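PDB 2FJK: fructose-bisphosphate aldolase from Thermus caldophilus, which belongs to the class II fructose-bisphosphate aldolase family, folds as a TIM barrel and is assembled from four copies of the chain. Local coordinates for residues L6-K11 and P74-L79; Q31-A36 and S42-A47. All coordinates share one frame; numbering follows the deposited sequence.

Interaction 1: L6-K11 and P74-L79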
loop_
_atom_site.group_PDB
_atom_site.type_symbol
_atom_site.label_atom_id
_atom_site.label_comp_id
_atom_site.label_asym_id
_atom_site.label_seq_id
_atom_site.Cartn_x
_atom_site.Cartn_y
_atom_site.Cartn_z
ATOM N N LEU A 6 -0.626 -23.174 -0.639
ATOM C CA LEU A 6 -0.680 -24.497 -1.256
ATOM C C LEU A 6 0.746 -25.004 -1.418
ATOM O O LEU A 6 1.042 -26.155 -1.090
ATOM C CB LEU A 6 -1.384 -24.437 -2.615
ATOM C CG LEU A 6 -1.389 -25.705 -3.481
ATOM C CD1 LEU A 6 -1.900 -26.906 -2.689
ATOM C CD2 LEU A 6 -2.250 -25.466 -4.717
ATOM N N GLU A 7 1.629 -24.134 -1.901
ATOM C CA GLU A 7 3.029 -24.497 -2.086
ATOM C C GLU A 7 3.672 -24.692 -0.716
ATOM O O GLU A 7 4.515 -25.571 -0.534
ATOM C CB GLU A 7 3.766 -23.410 -2.872
ATOM C CG GLU A 7 3.194 -23.138 -4.267
ATOM C CD GLU A 7 3.180 -24.368 -5.169
ATOM O OE1 GLU A 7 2.401 -25.306 -4.899
ATOM O OE2 GLU A 7 3.951 -24.395 -6.153
ATOM N N ILE A 8 3.274 -23.865 0.246
ATOM C CA ILE A 8 3.784 -23.990 1.606
ATOM C C ILE A 8 3.395 -25.372 2.126
ATOM O O ILE A 8 4.239 -26.142 2.577
ATOM C CB ILE A 8 3.134 -22.971 2.568
ATOM C CG1 ILE A 8 3.425 -21.544 2.127
ATOM C CG2 ILE A 8 3.646 -23.201 3.977
ATOM C CD1 ILE A 8 2.928 -20.515 3.119
ATOM N N LEU A 9 2.095 -25.664 2.062
ATOM C CA LEU A 9 1.540 -26.926 2.542
ATOM C C LEU A 9 1.952 -28.165 1.744
ATOM O O LEU A 9 2.172 -29.223 2.324
ATOM C CB LEU A 9 0.004 -26.842 2.620
ATOM C CG LEU A 9 -0.697 -25.993 3.707
ATOM C CD1 LEU A 9 0.178 -25.897 4.959
ATOM C CD2 LEU A 9 -0.997 -24.600 3.183
ATOM N N ARG A 10 2.049 -28.046 0.425
ATOM C CA ARG A 10 2.452 -29.188 -0.393
ATOM C C ARG A 10 3.824 -29.679 0.029
ATOM O O ARG A 10 4.050 -30.884 0.157
ATOM C CB ARG A 10 2.493 -28.816 -1.872
ATOM C CG ARG A 10 1.149 -28.883 -2.562
ATOM C CD ARG A 10 1.294 -28.532 -4.024
ATOM N NE ARG A 10 0.048 -28.736 -4.750
ATOM C CZ ARG A 10 -0.164 -28.322 -5.992
ATOM N NH1 ARG A 10 0.794 -27.676 -6.647
ATOM N NH2 ARG A 10 -1.331 -28.554 -6.579
ATOM N N LYS A 11 4.734 -28.734 0.244
ATOM C CA LYS A 11 6.091 -29.059 0.665
ATOM C C LYS A 11 6.094 -29.557 2.101
ATOM O O LYS A 11 6.974 -30.323 2.500
ATOM C CB LYS A 11 7.005 -27.833 0.523
ATOM C CG LYS A 11 7.431 -27.559 -0.919
ATOM C CD LYS A 11 8.498 -26.473 -1.013
ATOM C CE LYS A 11 9.069 -26.388 -2.426
ATOM N NZ LYS A 11 8.010 -26.116 -3.446
ATOM N N PRO A 74 8.003 -17.339 3.839
ATOM C CA PRO A 74 6.711 -17.495 3.156
ATOM C C PRO A 74 5.571 -17.268 4.137
ATOM O O PRO A 74 5.544 -17.877 5.205
ATOM C CB PRO A 74 6.743 -18.942 2.658
ATOM C CG PRO A 74 8.233 -19.245 2.549
ATOM C CD PRO A 74 8.780 -18.588 3.788
ATOM N N VAL A 75 4.641 -16.392 3.778
ATOM C CA VAL A 75 3.497 -16.099 4.631
ATOM C C VAL A 75 2.191 -16.143 3.849
ATOM O O VAL A 75 2.077 -15.538 2.783
ATOM C CB VAL A 75 3.604 -14.697 5.279
ATOM C CG1 VAL A 75 2.305 -14.365 6.011
ATOM C CG2 VAL A 75 4.784 -14.647 6.244
ATOM N N ALA A 76 1.208 -16.859 4.388
ATOM C CA ALA A 76 -0.109 -16.957 3.765
ATOM C C ALA A 76 -1.122 -16.315 4.706
ATOM O O ALA A 76 -0.987 -16.403 5.926
ATOM C CB ALA A 76 -0.482 -18.419 3.522
ATOM N N VAL A 77 -2.125 -15.661 4.130
ATOM C CA VAL A 77 -3.184 -15.022 4.902
ATOM C C VAL A 77 -4.500 -15.761 4.581
ATOM O O VAL A 77 -5.044 -15.616 3.486
ATOM C CB VAL A 77 -3.283 -13.529 4.529
ATOM C CG1 VAL A 77 -4.421 -12.864 5.289
ATOM C CG2 VAL A 77 -1.940 -12.832 4.836
ATOM N N HIS A 78 -4.982 -16.567 5.536
ATOM C CA HIS A 78 -6.205 -17.369 5.367
ATOM C C HIS A 78 -7.421 -16.894 6.160
ATOM O O HIS A 78 -7.285 -16.389 7.272
ATOM C CB HIS A 78 -5.949 -18.830 5.758
ATOM C CG HIS A 78 -4.988 -19.548 4.866
ATOM N ND1 HIS A 78 -5.052 -20.908 4.651
ATOM C CD2 HIS A 78 -3.928 -19.104 4.147
ATOM C CE1 HIS A 78 -4.078 -21.271 3.835
ATOM N NE2 HIS A 78 -3.382 -20.195 3.513
ATOM N N LEU A 79 -8.610 -17.099 5.590
ATOM C CA LEU A 79 -9.865 -16.708 6.227
ATOM C C LEU A 79 -10.208 -17.585 7.441
ATOM O O LEU A 79 -10.415 -17.074 8.529
ATOM C CB LEU A 79 -11.014 -16.740 5.213
ATOM C CG LEU A 79 -12.453 -16.701 5.759
ATOM C CD1 LEU A 79 -12.661 -15.487 6.657
ATOM C CD2 LEU A 79 -13.436 -16.671 4.590
#
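Ile8 of helix 6-14 reaches the start of strand 75-78 with a single methyl group, which meets Pro74 and Ala76. The helix shows how one short segment can serve two environments, with Ile8 and Leu9 buried while Glu7, Arg10 and Lys11 are exposed. Leu6 points away from the strand, touches Tyr169, and also underlies Arg10: its CD2 lies 3.7 Å from the plane of the Arg10 guanidinium group, over the centre of that face. Glu7, the next residue, pairs within the helix; its OE1 is 3.4 Å from NH1 of Arg10, a salt bridge whose hydrogen bond is weak, bent to 127° at the hydrogen. Ile8 then turns inward. Its CG1 lies anti to the carbonyl carbon (chi1 -61°), and the chain runs on extended (chi2 -174°), carrying CD1 to the strand. There CD1 is 4.0 Å from CB of Ala76 and 4.2 Å from CB of Pro74, the Ile8 and Pro74 side chains crossing obliquely. In a TIM barrel alternate strand residues face the barrel interior and the surrounding helices, and this strand keeps to the rule: Val75 and Val77 pack on helix 50-68, whereas Ala76 and His78 point the other way, toward helix 6-14. Because Ile8 meets the beginning of the strand, the helix is well placed to close the N-terminal end of the barrel, as in other class II aldolases. Leu9 adds looser cover: its CD2 comes only to 4.6 Å from CE1 of His78, while the leucine also touches Ile45 and Pro204. The His78 ring is held by a hydrogen bond between ND1 and Lys249 NZ and by a weak one between NE2 and Thr4 O. At Arg10 the helix has turned back outward, its N bonded to O of Leu6 at 2.6 Å.

Interaction 2: Q31-A36 and S42-A47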
loop_
_atom_site.group_PDB
_atom_site.type_symbol
_atom_site.label_atom_id
_atom_site.label_comp_id
_atom_site.label_asym_id
_atom_site.label_seq_id
_atom_site.Cartn_x
_atom_site.Cartn_y
_atom_site.Cartn_z
ATOM N N GLN A 31 2.441 -9.099 15.059
ATOM C CA GLN A 31 3.879 -8.904 15.203
ATOM C C GLN A 31 4.528 -10.137 15.821
ATOM O O GLN A 31 5.560 -10.626 15.334
ATOM C CB GLN A 31 4.162 -7.704 16.100
ATOM C CG GLN A 31 3.582 -6.403 15.588
ATOM C CD GLN A 31 3.867 -5.255 16.533
ATOM O OE1 GLN A 31 3.503 -5.298 17.708
ATOM N NE2 GLN A 31 4.525 -4.225 16.027
ATOM N N ALA A 32 3.926 -10.621 16.908
ATOM C CA ALA A 32 4.446 -11.794 17.612
ATOM C C ALA A 32 4.541 -12.995 16.675
ATOM O O ALA A 32 5.574 -13.673 16.612
ATOM C CB ALA A 32 3.556 -12.133 18.806
ATOM N N ILE A 33 3.463 -13.250 15.946
ATOM C CA ILE A 33 3.441 -14.365 15.025
ATOM C C ILE A 33 4.513 -14.255 13.947
ATOM O O ILE A 33 5.274 -15.200 13.740
ATOM C CB ILE A 33 2.084 -14.502 14.331
ATOM C CG1 ILE A 33 0.971 -14.714 15.367
ATOM C CG2 ILE A 33 2.128 -15.669 13.367
ATOM C CD1 ILE A 33 -0.422 -14.663 14.757
ATOM N N LEU A 34 4.552 -13.113 13.257
ATOM C CA LEU A 34 5.518 -12.884 12.185
ATOM C C LEU A 34 6.973 -12.831 12.644
ATOM O O LEU A 34 7.873 -13.271 11.924
ATOM C CB LEU A 34 5.187 -11.596 11.424
ATOM C CG LEU A 34 3.948 -11.635 10.522
ATOM C CD1 LEU A 34 3.826 -10.328 9.763
ATOM C CD2 LEU A 34 4.051 -12.801 9.557
ATOM N N GLU A 35 7.213 -12.284 13.828
ATOM C CA GLU A 35 8.575 -12.208 14.340
ATOM C C GLU A 35 9.030 -13.625 14.660
ATOM O O GLU A 35 10.167 -14.011 14.350
ATOM C CB GLU A 35 8.636 -11.345 15.592
ATOM C CG GLU A 35 8.506 -9.868 15.317
ATOM C CD GLU A 35 8.465 -9.058 16.589
ATOM O OE1 GLU A 35 9.228 -9.396 17.515
ATOM O OE2 GLU A 35 7.687 -8.083 16.659
ATOM N N ALA A 36 8.135 -14.394 15.279
ATOM C CA ALA A 36 8.434 -15.779 15.612
ATOM C C ALA A 36 8.780 -16.483 14.297
ATOM O O ALA A 36 9.680 -17.316 14.246
ATOM C CB ALA A 36 7.220 -16.438 16.268
ATOM N N SER A 42 10.826 -19.829 9.604
ATOM C CA SER A 42 9.747 -20.748 9.270
ATOM C C SER A 42 8.623 -20.150 8.439
ATOM O O SER A 42 8.323 -18.962 8.542
ATOM C CB SER A 42 9.149 -21.321 10.559
ATOM O OG SER A 42 7.987 -22.089 10.291
ATOM N N PRO A 43 8.002 -20.968 7.576
ATOM C CA PRO A 43 6.898 -20.446 6.768
ATOM C C PRO A 43 5.782 -20.284 7.793
ATOM O O PRO A 43 5.854 -20.894 8.851
ATOM C CB PRO A 43 6.637 -21.576 5.775
ATOM C CG PRO A 43 7.048 -22.816 6.553
ATOM C CD PRO A 43 8.311 -22.369 7.223
ATOM N N VAL A 44 4.773 -19.463 7.517
ATOM C CA VAL A 44 3.697 -19.274 8.483
ATOM C C VAL A 44 2.408 -18.822 7.811
ATOM O O VAL A 44 2.425 -18.262 6.716
ATOM C CB VAL A 44 4.090 -18.225 9.564
ATOM C CG1 VAL A 44 4.151 -16.835 8.951
ATOM C CG2 VAL A 44 3.095 -18.257 10.728
ATOM N N ILE A 45 1.290 -19.084 8.479
ATOM C CA ILE A 45 -0.023 -18.705 7.985
ATOM C C ILE A 45 -0.706 -17.789 8.990
ATOM O O ILE A 45 -0.806 -18.119 10.173
ATOM C CB ILE A 45 -0.926 -19.941 7.771
ATOM C CG1 ILE A 45 -0.386 -20.789 6.616
ATOM C CG2 ILE A 45 -2.353 -19.507 7.459
ATOM C CD1 ILE A 45 -1.160 -22.074 6.384
ATOM N N LEU A 46 -1.154 -16.629 8.527
ATOM C CA LEU A 46 -1.873 -15.702 9.393
ATOM C C LEU A 46 -3.363 -16.011 9.200
ATOM O O LEU A 46 -3.912 -15.850 8.107
ATOM C CB LEU A 46 -1.550 -14.253 9.015
ATOM C CG LEU A 46 -0.099 -13.850 9.291
ATOM C CD1 LEU A 46 0.109 -12.374 9.017
ATOM C CD2 LEU A 46 0.216 -14.136 10.736
ATOM N N ALA A 47 -4.006 -16.487 10.261
ATOM C CA ALA A 47 -5.418 -16.843 10.200
ATOM C C ALA A 47 -6.312 -15.785 10.821
ATOM O O ALA A 47 -6.048 -15.287 11.915
ATOM C CB ALA A 47 -5.651 -18.197 10.898
#
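The beta-alpha-beta crossover of strand 19-23, helix 27-38 and strand 44-47, a repeating element of the TIM barrel, is closed here by Ile33 and Leu34 packing on Val44 and Leu46. Helix segment and strand run almost antiparallel, at 171° between their directions, with their axes 9.3 Å apart at closest approach. That spacing is bridged by branched aliphatic side chains from both sides, and no hydrogen bond crosses the interface. The two strand residues each turn one branch to each helix residue, so the four side chains form a two-by-two patch. Val44 makes the division plainest. Its CG1 sits between the backbone N and the carbonyl carbon (chi1 70°) and approaches CD2 of Leu34, while CG2, anti to the backbone N, lies 3.8 Å from CG2 of Ile33. Val44 crosses both helix residues at about a right angle. Leu46 repeats the pattern one strand repeat further on: CD1 lies 4.0 Å from CD2 of Leu34, whose side chain it also crosses at about a right angle, whereas the Leu46 and Ile33 side chains run past each other in opposite directions, bringing CD2 to the isoleucine. Ile45, between them in sequence, points away from the helix and packs against Ala76 and His78 of the neighbouring strand. The buried patch is extended by Phe22 of the first strand of the crossover, touched by both Ile33 and Val44, and by Val75, touched by Leu34. On another side of the helix Ala32 and Ala36 pack on helix 277-299, and Gln31 reaches Gly56 of a second subunit. Within the patch, Ile33 and Leu46 come closest: Leu46 CD2 nestles beside the branch point of Ile33, 3.6 Å from its CG2 and 4.1 Å from its CB.

Overall arrangement
Both contacts are buried and wholly apolar across their segments, yet they address different faces of the same sheet. Strands 75-78 and 44-47 are neighbours, joined by probable backbone hydrogen bonds such as His78 N to Leu46 O, 2.9 Å. Interaction 2 holds the outer face, where helix 27-38 lies along its strand and the segments bury 219 Å² together, most of it on four branched side chains. Interaction 1 lies on the inner face near the strand start; it buries 153 Å², with one isoleucine methyl making the direct touches and charged residues along the exposed side of its helix. Along the chain, interaction 2 is nested inside the loop that interaction 1 closes.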